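Local coordinates for organic hydroperoxide resistance protein OhrB (Bacillus subtilis, PDB 2BJO) that takes part in resistance to organic hydroperoxides as a stress-response member of the OsmC/Ohr family, at residues 76-81 and 95-100. The protein carries 3 engineered substitutions. Sequence-based numbering, arbitrary orientation.
Sequences EGQVSL and TLVVNT
Four backbone hydrogen bonds stitch 76-81 to 95-100; strands 76-81 and 95-99 run antiparallel, their N-to-C directions 165° apart. E76 and V97 form one hydrogen-bonded pair, with E76 N to V97 O and V97 N to E76 O both 3.0 Å. The former lies in the carbonyl plane, while in the latter the donor sits above it. Q78 and T95 make the second such pair: Q78 N reaches T95 O at 2.8 Å, coming nearly along the C=O axis, and T95 N returns to Q78 O at the same length. Between them G77 faces L96 as a non-hydrogen-bonded pair, and L96 CA adds a CH...O contact to E76 O.

On the face carrying E76, Q78, T95 and V97, the Q78 side chain does most of the touching. Its CG stands beside the backbone N (chi1 -49°) and the chain then runs extended, alongside T95 and obliquely across V97. The amide oxygen OE1 rests against T95 CG2, 3.7 Å away, and NE2 lies as far from V97 CG2. NE2 also donates to E76 OE1 at 2.6 Å; the carboxylate oxygen lies in the amide plane but is met from above its own plane, a bond that helps fix the amide's rotation.

On the other face, L96 CD2 comes to 3.7 Å from G77 CA, lying over the bare glycine backbone, while the leucine also packs on Y52 and F56 of helix 44-65. Strand 132-135 flanks 95-100, and across the dimer interface a strand of the second subunit pairs antiparallel with 76-81. The contact is thus the open end of the β-hairpin 74-84/89-99, within an intersubunit β-sheet backed by a long helix, as in the intertwined dimers of the OsmC/Ohr fold.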
loop_
_atom_site.group_PDB
_atom_site.type_symbol
_atom_site.label_atom_id
_atom_site.label_comp_id
_atom_site.label_asym_id
_atom_site.label_seq_id
_atom_site.Cartn_x
_atom_site.Cartn_y
_atom_site.Cartn_z
ATOM N N GLU A 76 12.278 -2.134 -7.801
ATOM C CA GLU A 76 12.481 -2.101 -6.361
ATOM C C GLU A 76 11.779 -0.877 -5.800
ATOM O O GLU A 76 12.225 0.229 -6.029
ATOM C CB GLU A 76 13.937 -2.063 -5.891
ATOM C CG GLU A 76 14.097 -2.405 -4.398
ATOM C CD GLU A 76 15.488 -2.107 -3.840
ATOM O OE1 GLU A 76 16.247 -1.235 -4.294
ATOM O OE2 GLU A 76 15.910 -2.766 -2.879
ATOM N N GLY A 77 10.704 -1.102 -5.052
ATOM C CA GLY A 77 10.041 -0.037 -4.315
ATOM C C GLY A 77 10.750 0.171 -2.986
ATOM O O GLY A 77 11.003 -0.802 -2.273
ATOM N N GLN A 78 11.062 1.430 -2.681
ATOM C CA GLN A 78 11.765 1.830 -1.458
ATOM C C GLN A 78 10.924 2.910 -0.761
ATOM O O GLN A 78 10.803 4.057 -1.214
ATOM C CB GLN A 78 13.172 2.337 -1.763
ATOM C CG GLN A 78 13.962 1.413 -2.667
ATOM C CD GLN A 78 15.282 2.024 -3.042
ATOM O OE1 GLN A 78 15.462 3.233 -2.900
ATOM N NE2 GLN A 78 16.213 1.199 -3.513
ATOM N N VAL A 79 10.312 2.521 0.352
ATOM C CA VAL A 79 9.405 3.381 1.065
ATOM C C VAL A 79 10.012 3.745 2.412
ATOM O O VAL A 79 10.205 2.848 3.238
ATOM C CB VAL A 79 8.036 2.681 1.234
ATOM C CG1 VAL A 79 7.112 3.462 2.205
ATOM C CG2 VAL A 79 7.365 2.462 -0.104
ATOM N N SER A 80 10.241 5.036 2.643
ATOM C CA SER A 80 10.817 5.516 3.903
ATOM C C SER A 80 9.801 6.171 4.850
ATOM O O SER A 80 8.995 6.990 4.393
ATOM C CB SER A 80 11.956 6.516 3.648
ATOM O OG SER A 80 12.988 5.933 2.868
ATOM N N LEU A 81 9.863 5.815 6.136
ATOM C CA LEU A 81 9.127 6.550 7.155
ATOM C C LEU A 81 10.019 7.703 7.598
ATOM O O LEU A 81 11.209 7.518 7.838
ATOM C CB LEU A 81 8.751 5.726 8.376
ATOM C CG LEU A 81 7.790 6.347 9.378
ATOM C CD1 LEU A 81 6.406 6.552 8.776
ATOM C CD2 LEU A 81 7.782 5.401 10.582
ATOM N N THR A 95 10.998 5.902 -3.318
ATOM C CA THR A 95 11.835 5.787 -4.506
ATOM C C THR A 95 11.497 4.471 -5.222
ATOM O O THR A 95 11.282 3.435 -4.596
ATOM C CB THR A 95 13.322 6.002 -4.139
ATOM O OG1 THR A 95 13.481 7.376 -3.749
ATOM C CG2 THR A 95 14.244 5.744 -5.315
ATOM N N LEU A 96 11.427 4.491 -6.552
ATOM C CA LEU A 96 11.257 3.296 -7.375
ATOM C C LEU A 96 12.473 3.170 -8.295
ATOM O O LEU A 96 12.742 4.094 -9.058
ATOM C CB LEU A 96 9.948 3.317 -8.181
ATOM C CG LEU A 96 8.621 3.471 -7.427
ATOM C CD1 LEU A 96 7.479 3.865 -8.356
ATOM C CD2 LEU A 96 8.226 2.217 -6.656
ATOM N N VAL A 97 13.191 2.047 -8.229
ATOM C CA VAL A 97 14.400 1.832 -9.034
ATOM C C VAL A 97 13.958 0.810 -10.072
ATOM O O VAL A 97 13.638 -0.330 -9.737
ATOM C CB VAL A 97 15.620 1.331 -8.260
ATOM C CG1 VAL A 97 16.882 1.344 -9.149
ATOM C CG2 VAL A 97 15.914 2.192 -7.037
ATOM N N VAL A 98 13.941 1.240 -11.332
ATOM C CA VAL A 98 13.428 0.424 -12.415
ATOM C C VAL A 98 14.528 -0.181 -13.291
ATOM O O VAL A 98 15.316 0.558 -13.897
ATOM C CB VAL A 98 12.475 1.265 -13.282
ATOM C CG1 VAL A 98 11.844 0.392 -14.351
ATOM C CG2 VAL A 98 11.405 1.936 -12.426
ATOM N N ASN A 99 14.548 -1.512 -13.323
ATOM C CA ASN A 99 15.451 -2.321 -14.122
ATOM C C ASN A 99 14.595 -2.890 -15.245
ATOM O O ASN A 99 13.749 -3.742 -14.978
ATOM C CB ASN A 99 16.160 -3.405 -13.304
ATOM C CG ASN A 99 17.056 -4.325 -14.148
ATOM O OD1 ASN A 99 17.403 -4.050 -15.294
ATOM N ND2 ASN A 99 17.419 -5.465 -13.574
ATOM N N THR A 100 14.815 -2.406 -16.465
ATOM C CA THR A 100 14.183 -2.945 -17.670
ATOM C C THR A 100 15.128 -3.676 -18.637
ATOM O O THR A 100 14.950 -3.618 -19.857
ATOM C CB THR A 100 13.466 -1.846 -18.465
ATOM O OG1 THR A 100 14.390 -0.782 -18.740
ATOM C CG2 THR A 100 12.261 -1.351 -17.720
#